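Local coordinates for protein Nrps/pks (Streptomyces albus, PDB 4OPF) that probably catalyses decarboxylative condensation of acyl units as a ketosynthase domain of the hybrid, AT-less assembly line that makes oxazolomycin, at residues 22-27 and 342-347. Sequence-based numbering, arbitrary orientation.
Sequences PDLDAY and GVIKTV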
loop_
_atom_site.group_PDB
_atom_site.type_symbol
_atom_site.label_atom_id
_atom_site.label_comp_id
_atom_site.label_asym_id
_atom_site.label_seq_id
_atom_site.Cartn_x
_atom_site.Cartn_y
_atom_site.Cartn_z
ATOM N N PRO A 22 7.764 -19.008 21.406
ATOM C CA PRO A 22 8.925 -18.190 21.051
ATOM C C PRO A 22 9.490 -18.354 19.653
ATOM O O PRO A 22 10.280 -17.525 19.237
ATOM C CB PRO A 22 10.023 -18.635 22.056
ATOM C CG PRO A 22 9.293 -19.375 23.141
ATOM C CD PRO A 22 8.084 -19.973 22.484
ATOM N N ASP A 23 9.101 -19.392 18.928
ATOM C CA ASP A 23 9.542 -19.586 17.551
ATOM C C ASP A 23 8.503 -20.494 16.898
ATOM O O ASP A 23 7.569 -20.922 17.574
ATOM C CB ASP A 23 10.968 -20.174 17.510
ATOM C CG ASP A 23 11.064 -21.632 18.108
ATOM O OD1 ASP A 23 10.095 -22.426 18.185
ATOM O OD2 ASP A 23 12.168 -22.020 18.492
ATOM N N LEU A 24 8.638 -20.785 15.611
ATOM C CA LEU A 24 7.620 -21.480 14.874
ATOM C C LEU A 24 7.470 -22.968 15.245
ATOM O O LEU A 24 6.427 -23.554 15.038
ATOM C CB LEU A 24 7.839 -21.338 13.374
ATOM C CG LEU A 24 7.613 -19.893 12.910
ATOM C CD1 LEU A 24 7.493 -19.855 11.429
ATOM C CD2 LEU A 24 6.390 -19.201 13.503
ATOM N N ASP A 25 8.512 -23.581 15.753
ATOM C CA ASP A 25 8.408 -24.944 16.203
ATOM C C ASP A 25 7.535 -24.976 17.449
ATOM O O ASP A 25 6.697 -25.845 17.573
ATOM C CB ASP A 25 9.811 -25.536 16.441
ATOM C CG ASP A 25 10.534 -25.862 15.122
ATOM O OD1 ASP A 25 9.900 -25.911 14.049
ATOM O OD2 ASP A 25 11.748 -26.069 15.153
ATOM N N ALA A 26 7.714 -24.019 18.354
ATOM C CA ALA A 26 6.864 -23.943 19.507
ATOM C C ALA A 26 5.421 -23.544 19.109
ATOM O O ALA A 26 4.454 -23.977 19.721
ATOM C CB ALA A 26 7.451 -23.002 20.559
ATOM N N TYR A 27 5.269 -22.714 18.082
ATOM C CA TYR A 27 3.963 -22.355 17.620
ATOM C C TYR A 27 3.232 -23.613 17.084
ATOM O O TYR A 27 2.068 -23.819 17.359
ATOM C CB TYR A 27 4.076 -21.252 16.567
ATOM C CG TYR A 27 2.815 -20.602 16.132
ATOM C CD1 TYR A 27 1.866 -20.174 17.030
ATOM C CD2 TYR A 27 2.609 -20.334 14.805
ATOM C CE1 TYR A 27 0.694 -19.549 16.582
ATOM C CE2 TYR A 27 1.509 -19.654 14.348
ATOM C CZ TYR A 27 0.547 -19.260 15.241
ATOM O OH TYR A 27 -0.577 -18.625 14.718
ATOM N N GLY A 342 -2.524 -16.268 11.385
ATOM C CA GLY A 342 -3.339 -17.136 10.613
ATOM C C GLY A 342 -2.664 -17.696 9.403
ATOM O O GLY A 342 -2.781 -18.876 9.157
ATOM N N VAL A 343 -1.928 -16.875 8.645
ATOM C CA VAL A 343 -1.242 -17.353 7.481
ATOM C C VAL A 343 -0.155 -18.331 7.881
ATOM O O VAL A 343 -0.021 -19.364 7.262
ATOM C CB VAL A 343 -0.677 -16.170 6.660
ATOM C CG1 VAL A 343 0.335 -16.620 5.618
ATOM C CG2 VAL A 343 -1.836 -15.433 5.968
ATOM N N ILE A 344 0.596 -18.036 8.931
ATOM C CA ILE A 344 1.695 -18.927 9.365
ATOM C C ILE A 344 1.127 -20.291 9.850
ATOM O O ILE A 344 1.652 -21.349 9.479
ATOM C CB ILE A 344 2.577 -18.254 10.440
ATOM C CG1 ILE A 344 3.387 -17.119 9.754
ATOM C CG2 ILE A 344 3.512 -19.244 11.125
ATOM C CD1 ILE A 344 4.185 -16.259 10.696
ATOM N N LYS A 345 0.042 -20.247 10.604
ATOM C CA LYS A 345 -0.667 -21.458 11.016
ATOM C C LYS A 345 -1.029 -22.343 9.827
ATOM O O LYS A 345 -0.741 -23.525 9.794
ATOM C CB LYS A 345 -1.952 -21.135 11.789
ATOM C CG LYS A 345 -2.933 -22.316 11.840
ATOM C CD LYS A 345 -4.126 -21.998 12.724
ATOM C CE LYS A 345 -5.267 -22.943 12.441
ATOM N NZ LYS A 345 -6.440 -22.560 13.295
ATOM N N THR A 346 -1.666 -21.746 8.856
ATOM C CA THR A 346 -2.069 -22.471 7.658
ATOM C C THR A 346 -0.891 -22.999 6.857
ATOM O O THR A 346 -0.982 -24.097 6.357
ATOM C CB THR A 346 -2.902 -21.550 6.775
ATOM O OG1 THR A 346 -4.045 -21.158 7.530
ATOM C CG2 THR A 346 -3.395 -22.274 5.610
ATOM N N VAL A 347 0.211 -22.225 6.737
ATOM C CA VAL A 347 1.385 -22.695 6.052
ATOM C C VAL A 347 1.945 -23.879 6.799
ATOM O O VAL A 347 2.319 -24.866 6.203
ATOM C CB VAL A 347 2.467 -21.593 5.912
ATOM C CG1 VAL A 347 3.799 -22.209 5.483
ATOM C CG2 VAL A 347 1.962 -20.489 4.964
#
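Ile344 lays its CG2 methyl against two side chains of the helix that begins at Leu24, Leu24 CD2 at 3.7 Å and Tyr27 CE2 at 3.8 Å. With CG2 anti to the backbone N and CG1 swung beside it (chi1 -71°), this methyl lies near the plane of the Tyr27 ring, at its CD2–CE2 edge, while Leu24 crosses the isoleucine at about a right angle. The phenol reaches on over helix 338-352, its OH 4.1 Å from Lys345 CB and hydrogen-bonded to the carbonyl of Ala341. Lys345 then runs away from the contact, extended, to a salt bridge with Glu293. Replacing Tyr27 with an alanine would probably leave Ile344 CG2 without its aromatic neighbour and the Ala341 carbonyl without this donor. At the start of helix 24-33, Asp23 OD1 accepts from Ala26 N at 2.9 Å as an N-cap. Met14 of strand 9-17 touches both Leu24 and Ile344, so the two helices meet against the central sheet of the thiolase-type ketosynthase fold. Between the segments themselves the chemistry is wholly van der Waals, which suggests that close fit, more than directional bonding, holds this buried join, with the tyrosine hydroxyl adding one directional tie just beyond it.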